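Local structure of extracellular solute-binding protein, family 1 (Bifidobacterium longum subsp. infantis ATCC 15697, 3QUF) at residues A[138-146]-A[277-285]. The protein probably binds a solute outside the cell, perhaps a sugar, and hands it to an ABC-type importer, as family 1 extracellular solute-binding proteins do. Sequence-based numbering, arbitrary orientation.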
# COMPACT_ATOMS: atom_id res chain seq x y z
N VAL A 138 -2.76 -4.52 3.07
CA VAL A 138 -2.15 -4.08 4.32
C VAL A 138 -0.94 -4.92 4.68
O VAL A 138 -0.75 -6.05 4.20
CB VAL A 138 -3.14 -4.11 5.47
CG1 VAL A 138 -4.29 -3.12 5.22
CG2 VAL A 138 -3.63 -5.53 5.73
N GLY A 139 -0.07 -4.34 5.50
CA GLY A 139 1.08 -5.04 6.04
C GLY A 139 1.32 -4.57 7.47
O GLY A 139 0.97 -3.44 7.85
N ALA A 140 1.98 -5.42 8.25
CA ALA A 140 2.17 -5.13 9.68
C ALA A 140 3.27 -6.02 10.25
O ALA A 140 3.94 -6.72 9.50
CB ALA A 140 0.82 -5.34 10.43
N PHE A 141 3.48 -5.95 11.56
CA PHE A 141 4.50 -6.76 12.21
C PHE A 141 3.89 -8.08 12.69
O PHE A 141 2.85 -8.10 13.39
CB PHE A 141 5.11 -6.04 13.41
CG PHE A 141 6.38 -5.23 13.14
CD1 PHE A 141 7.19 -5.42 12.03
CD2 PHE A 141 6.80 -4.30 14.10
CE1 PHE A 141 8.36 -4.70 11.87
CE2 PHE A 141 7.98 -3.63 13.97
CZ PHE A 141 8.76 -3.81 12.86
N PHE A 142 4.53 -9.17 12.32
CA PHE A 142 4.19 -10.49 12.79
C PHE A 142 5.28 -10.88 13.78
O PHE A 142 6.45 -10.67 13.49
CB PHE A 142 4.12 -11.46 11.60
CG PHE A 142 2.92 -11.25 10.71
CD1 PHE A 142 2.73 -10.05 10.00
CD2 PHE A 142 1.95 -12.24 10.62
CE1 PHE A 142 1.61 -9.85 9.21
CE2 PHE A 142 0.84 -12.06 9.81
CZ PHE A 142 0.65 -10.87 9.11
N TYR A 143 4.88 -11.36 14.96
CA TYR A 143 5.86 -11.68 16.01
C TYR A 143 5.68 -13.04 16.66
O TYR A 143 4.58 -13.59 16.70
CB TYR A 143 5.92 -10.56 17.09
CG TYR A 143 4.63 -10.39 17.88
CD1 TYR A 143 3.61 -9.60 17.38
CD2 TYR A 143 4.47 -11.00 19.12
CE1 TYR A 143 2.43 -9.42 18.09
CE2 TYR A 143 3.29 -10.84 19.83
CZ TYR A 143 2.29 -10.05 19.33
OH TYR A 143 1.13 -9.89 20.03
N ASN A 144 6.80 -13.59 17.12
CA ASN A 144 6.86 -14.91 17.75
C ASN A 144 6.64 -14.69 19.25
O ASN A 144 7.51 -14.16 19.96
CB ASN A 144 8.21 -15.55 17.45
CG ASN A 144 8.36 -16.93 18.07
OD1 ASN A 144 7.74 -17.22 19.08
ND2 ASN A 144 9.21 -17.77 17.47
N LYS A 145 5.45 -15.04 19.72
CA LYS A 145 5.07 -14.78 21.11
C LYS A 145 6.03 -15.41 22.13
O LYS A 145 6.27 -14.84 23.21
CB LYS A 145 3.65 -15.26 21.37
CG LYS A 145 2.59 -14.48 20.61
CD LYS A 145 1.21 -15.01 20.90
CE LYS A 145 0.14 -14.06 20.42
NZ LYS A 145 -1.24 -14.45 20.84
N ASP A 146 6.60 -16.56 21.78
CA ASP A 146 7.52 -17.29 22.69
C ASP A 146 8.84 -16.59 22.83
O ASP A 146 9.36 -16.47 23.94
CB ASP A 146 7.72 -18.71 22.19
CG ASP A 146 6.45 -19.53 22.27
OD1 ASP A 146 5.65 -19.29 23.22
OD2 ASP A 146 6.21 -20.40 21.39
N ILE A 277 4.87 -21.86 14.84
CA ILE A 277 5.03 -20.62 15.58
C ILE A 277 3.71 -20.11 16.17
O ILE A 277 2.71 -19.96 15.47
CB ILE A 277 5.61 -19.48 14.70
CG1 ILE A 277 6.87 -19.95 13.96
CG2 ILE A 277 5.89 -18.24 15.59
CD1 ILE A 277 7.96 -20.52 14.85
N ASP A 278 3.73 -19.83 17.47
CA ASP A 278 2.65 -19.10 18.12
C ASP A 278 2.91 -17.61 17.83
O ASP A 278 3.70 -16.99 18.51
CB ASP A 278 2.66 -19.36 19.62
CG ASP A 278 1.44 -18.78 20.34
OD1 ASP A 278 0.50 -18.33 19.65
OD2 ASP A 278 1.43 -18.79 21.60
N PHE A 279 2.26 -17.10 16.80
CA PHE A 279 2.53 -15.72 16.33
C PHE A 279 1.38 -14.75 16.61
O PHE A 279 0.22 -15.13 16.63
CB PHE A 279 2.85 -15.73 14.83
CG PHE A 279 1.66 -15.97 13.93
CD1 PHE A 279 1.24 -17.26 13.63
CD2 PHE A 279 0.95 -14.91 13.39
CE1 PHE A 279 0.13 -17.47 12.80
CE2 PHE A 279 -0.16 -15.11 12.56
CZ PHE A 279 -0.56 -16.41 12.27
N GLY A 280 1.72 -13.47 16.81
CA GLY A 280 0.72 -12.42 16.87
C GLY A 280 0.99 -11.39 15.80
O GLY A 280 1.99 -11.49 15.10
N VAL A 281 0.06 -10.44 15.63
CA VAL A 281 0.19 -9.42 14.61
C VAL A 281 -0.06 -8.06 15.23
O VAL A 281 -1.16 -7.83 15.75
CB VAL A 281 -0.80 -9.61 13.43
CG1 VAL A 281 -0.56 -8.55 12.37
CG2 VAL A 281 -0.63 -11.03 12.84
N ALA A 282 0.91 -7.14 15.09
CA ALA A 282 0.83 -5.84 15.73
C ALA A 282 1.05 -4.76 14.69
O ALA A 282 1.73 -5.00 13.70
CB ALA A 282 1.92 -5.74 16.79
N PRO A 283 0.46 -3.56 14.90
CA PRO A 283 0.87 -2.45 14.06
C PRO A 283 2.34 -2.09 14.33
O PRO A 283 2.96 -2.58 15.29
CB PRO A 283 -0.05 -1.31 14.54
CG PRO A 283 -0.27 -1.61 15.98
CD PRO A 283 -0.31 -3.12 16.08
N PHE A 284 2.90 -1.24 13.48
CA PHE A 284 4.26 -0.81 13.73
C PHE A 284 4.32 0.08 14.96
O PHE A 284 3.36 0.82 15.25
CB PHE A 284 4.82 -0.07 12.53
CG PHE A 284 4.93 -0.93 11.32
CD1 PHE A 284 5.99 -1.82 11.16
CD2 PHE A 284 3.94 -0.91 10.37
CE1 PHE A 284 6.04 -2.66 10.06
CE2 PHE A 284 3.98 -1.75 9.27
CZ PHE A 284 5.04 -2.62 9.11
N PRO A 285 5.42 0.02 15.71
CA PRO A 285 5.56 0.91 16.85
C PRO A 285 5.47 2.38 16.46
O PRO A 285 5.87 2.77 15.36
CB PRO A 285 6.95 0.60 17.38
CG PRO A 285 7.31 -0.74 16.81
CD PRO A 285 6.64 -0.76 15.48
O HOH W 1 6.14 -19.63 19.10
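The side-chain oxygen of N144, OD1, takes a weak bond from the backbone N of D146 at 3.0 Å, another from the N of I147, and a third from a water that in turn accepts from D278 N across the contact. With CG anti to its own backbone N (chi1 180°), N144 is the N-cap of helix 145-150, and its amide lies against the I277 CG2 methyl. Just beyond, K145 N reaches D278 O at 2.9 Å, prolonging the antiparallel pairing into the first residue of the helix.

The pairing proper has two hydrogen-bonded pairs, F141 with A282 and Y143 with G280, each closed by two backbone bonds; the shortest runs from A282 N to F141 O, 2.8 Å. The Y143 ring, swung between its backbone N and carbonyl carbon (chi1 64°), folds across the strand and sets one face over G280, whose CA is 3.9 Å from the ring centroid. F142 points to the other side of the sheet together with V281, which lays its CG2 over the face of the F142 ring toward the rim, 3.5 Å from F142 CE2, with F279 alongside that ring. At the far end F284 turns its edge into the face of F141, the planes 60° apart, and P285 CD packs against F141 CE2.

This antiparallel pair belongs to the mixed sheet of one lobe of the solute-binding-protein fold: strand 135-144 runs between strands 279-282 and 259-264, F142 and N144 bonding to the latter. Helices 269-274 and 355-362 pack on the F142/V281 face through L272 and V357, and F141 packs among F163 and F178.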